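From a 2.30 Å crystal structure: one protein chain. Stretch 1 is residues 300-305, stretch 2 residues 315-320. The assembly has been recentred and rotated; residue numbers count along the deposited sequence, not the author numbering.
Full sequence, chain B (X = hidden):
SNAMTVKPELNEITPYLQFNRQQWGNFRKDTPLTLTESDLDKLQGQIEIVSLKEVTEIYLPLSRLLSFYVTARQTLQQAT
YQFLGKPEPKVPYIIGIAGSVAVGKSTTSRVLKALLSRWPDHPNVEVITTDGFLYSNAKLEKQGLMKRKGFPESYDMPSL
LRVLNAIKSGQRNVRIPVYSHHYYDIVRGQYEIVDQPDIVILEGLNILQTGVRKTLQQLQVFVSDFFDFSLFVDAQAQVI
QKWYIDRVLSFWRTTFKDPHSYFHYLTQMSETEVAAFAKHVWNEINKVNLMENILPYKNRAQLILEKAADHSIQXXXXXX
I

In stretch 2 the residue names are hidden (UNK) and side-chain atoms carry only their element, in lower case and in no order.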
# COMPACT_ATOMS: atom_id res chain seq x y z
N ARG B 300 -5.95 6.53 2.75
CA ARG B 300 -5.01 5.63 2.09
C ARG B 300 -4.88 5.93 0.59
O ARG B 300 -3.98 5.45 -0.04
CB ARG B 300 -5.39 4.16 2.27
CG ARG B 300 -5.41 3.69 3.70
CD ARG B 300 -5.44 2.17 3.74
NE ARG B 300 -4.26 1.61 3.09
CZ ARG B 300 -4.24 0.53 2.32
NH1 ARG B 300 -5.35 -0.16 2.08
NH2 ARG B 300 -3.08 0.14 1.77
N ALA B 301 -5.81 6.71 0.05
CA ALA B 301 -5.86 7.04 -1.36
C ALA B 301 -4.77 8.00 -1.74
O ALA B 301 -4.38 8.85 -0.94
CB ALA B 301 -7.21 7.66 -1.71
N GLN B 302 -4.28 7.86 -2.96
CA GLN B 302 -3.29 8.78 -3.51
C GLN B 302 -3.97 10.10 -3.91
O GLN B 302 -3.38 11.16 -3.81
CB GLN B 302 -2.60 8.19 -4.74
CG GLN B 302 -1.43 7.30 -4.46
CD GLN B 302 -1.85 5.97 -3.92
OE1 GLN B 302 -2.71 5.30 -4.48
NE2 GLN B 302 -1.25 5.58 -2.80
N LEU B 303 -5.20 10.00 -4.37
CA LEU B 303 -5.92 11.14 -4.88
C LEU B 303 -7.33 11.14 -4.31
O LEU B 303 -8.01 10.12 -4.32
CB LEU B 303 -5.96 11.05 -6.41
CG LEU B 303 -6.45 12.25 -7.21
CD1 LEU B 303 -5.78 12.22 -8.57
CD2 LEU B 303 -7.95 12.21 -7.36
N ILE B 304 -7.75 12.26 -3.77
CA ILE B 304 -9.12 12.37 -3.30
C ILE B 304 -9.81 13.43 -4.12
O ILE B 304 -9.33 14.54 -4.23
CB ILE B 304 -9.18 12.69 -1.81
CG1 ILE B 304 -8.50 11.57 -1.02
CG2 ILE B 304 -10.63 12.86 -1.35
CD1 ILE B 304 -8.12 11.97 0.38
N LEU B 305 -10.93 13.04 -4.73
CA LEU B 305 -11.76 13.97 -5.46
C LEU B 305 -12.91 14.28 -4.54
O LEU B 305 -13.60 13.38 -4.08
CB LEU B 305 -12.31 13.34 -6.72
CG LEU B 305 -11.33 12.88 -7.78
CD1 LEU B 305 -12.10 12.15 -8.89
CD2 LEU B 305 -10.59 14.07 -8.32
N UNK B 315 -12.58 20.09 -4.87
CA UNK B 315 -11.26 19.97 -4.32
C UNK B 315 -10.62 18.66 -4.76
O UNK B 315 -11.29 17.62 -4.80
n UNK B 315 -11.87 22.56 0.89
c UNK B 315 -11.36 20.03 -2.79
c UNK B 315 -11.71 21.93 -0.47
c UNK B 315 -10.47 21.00 -0.61
c UNK B 315 -10.13 20.57 -2.07
N UNK B 316 -9.34 18.71 -5.11
CA UNK B 316 -8.54 17.51 -5.39
C UNK B 316 -7.34 17.47 -4.47
O UNK B 316 -6.63 18.46 -4.31
c UNK B 316 -9.23 17.66 -7.80
c UNK B 316 -8.05 17.49 -6.85
c UNK B 316 -7.31 16.21 -7.14
N UNK B 317 -7.15 16.32 -3.81
CA UNK B 317 -5.96 16.07 -3.01
C UNK B 317 -5.12 15.06 -3.77
O UNK B 317 -5.64 14.08 -4.26
c UNK B 317 -6.46 17.14 0.21
c UNK B 317 -7.16 17.97 1.07
c UNK B 317 -6.33 15.47 -1.66
c UNK B 317 -9.21 17.29 0.04
c UNK B 317 -8.49 16.46 -0.82
c UNK B 317 -7.10 16.38 -0.75
o UNK B 317 -9.23 18.87 1.83
c UNK B 317 -8.53 18.04 0.98
N UNK B 318 -3.83 15.31 -3.88
CA UNK B 318 -2.94 14.37 -4.54
C UNK B 318 -1.73 14.20 -3.65
O UNK B 318 -1.08 15.19 -3.26
c UNK B 318 -2.54 14.89 -5.93
c UNK B 318 -1.52 14.09 -6.76
c UNK B 318 -1.20 14.86 -8.03
c UNK B 318 -1.99 12.69 -7.11
N UNK B 319 -1.42 12.96 -3.31
CA UNK B 319 -0.25 12.67 -2.48
C UNK B 319 1.01 13.29 -3.07
O UNK B 319 1.27 13.19 -4.29
c UNK B 319 -0.95 10.52 -1.23
n UNK B 319 0.63 8.58 1.12
n UNK B 319 0.80 10.80 0.50
c UNK B 319 -0.05 11.17 -2.30
n UNK B 319 2.67 9.62 1.13
c UNK B 319 -0.62 10.99 0.19
c UNK B 319 1.36 9.66 0.91
N UNK B 320 1.79 13.94 -2.22
CA UNK B 320 3.05 14.51 -2.67
C UNK B 320 4.01 13.37 -3.02
O UNK B 320 4.02 12.35 -2.35
c UNK B 320 2.80 16.56 -1.21
n UNK B 320 3.10 19.22 1.55
c UNK B 320 3.45 17.34 -0.08
c UNK B 320 3.67 15.39 -1.61
c UNK B 320 2.63 18.57 0.30
O HOH W 1 -2.21 8.06 0.46

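Position 315 carries five side-chain atoms, four carbons in an unbranched row ending in a nitrogen. CA to CB points sideways to stretch 1, but the end of the chain leads away; the closest side-chain approach is CB of position 315 to I304 O, 6.0 Å. Contact here is left to the backbone: the O of position 315 lies 3.7 Å from I304 O, and two carbonyl oxygens are both acceptors. Four carbons and a terminal amine identify lysine, K315.

Position 316 has three side-chain carbons, the first carrying the other two. This beta-branched fork points to the same face of the sheet as L303 and L305; one arm lies near both leucines and the other near L305 alone. The trio of carbons is that of valine, V316: its CG1 lies 4.1 Å from CD2 of L303 and 4.1 Å from CD2 of L305, and its CG2 lies 3.9 Å from CD2 of L305. Its backbone CA is 3.3 Å from the O of I304, with an angle of 147° at the hydrogen, a CA-H...O contact.

At position 317 one carbon leads to a six-carbon ring bearing an oxygen, eight atoms in all. The side chain lies on the face that I304 occupies, and a ring carbon of position 317 is 4.0 Å from CB of I304, which approaches the ring obliquely. A phenol ring on a single carbon is tyrosine, Y317, and the ring carbon is its CD2. Main-chain pairing is reciprocal: Y317 N donates to I304 O at 2.8 Å and 168°, while I304 N donates to Y317 O at 2.8 Å and 152°. That same Y317 O also receives a CA-H...O contact from L303 CA at 3.0 Å.

Position 318 shows four carbons, forked at the second, on the face shared with L303. A terminal carbon of this fork reaches CD1 of L303 at 4.1 Å. Branching one carbon beyond CB marks leucine, L318, and the touching atom is its CD1. L318 CA makes a CA-H...O contact of 3.3 Å with Q302 O.

Position 319 bears three carbons, a nitrogen, and then a carbon carrying two more nitrogens. CA to CB points toward stretch 1, and the second side-chain carbon lies 3.8 Å from A301 O. The guanidinium identifies arginine, R319, and that carbon is CG. R319 N donates to Q302 O at 2.7 Å and 160°. Water 1 joins the two stretches once more, accepting from R319 NH1 at 3.0 Å and donating to A301 O at 2.7 Å.

Position 320 has four carbons in a row and a terminal nitrogen. CA to CB points away, and the closest side-chain atom, CB of position 320, is 8.5 Å from Q302 O. This is a second lysine, K320; its NZ is hydrogen-bonded elsewhere in the structure.

The contact is an antiparallel strand pairing, with axes 174° apart and 4.5 Å at closest approach. I304 and Y317 form the hydrogen-bonded pair between two non-hydrogen-bonded pairs, L303 with L318 and L305 with V316. Three direct backbone hydrogen bonds fix the register, while aliphatic packing among L303, L305, V316 and L318 covers one face and I304 meets the tyrosine ring on the other. Together the stretches bury 413 Å².

Stretch 2 (315-320) KVYLRK
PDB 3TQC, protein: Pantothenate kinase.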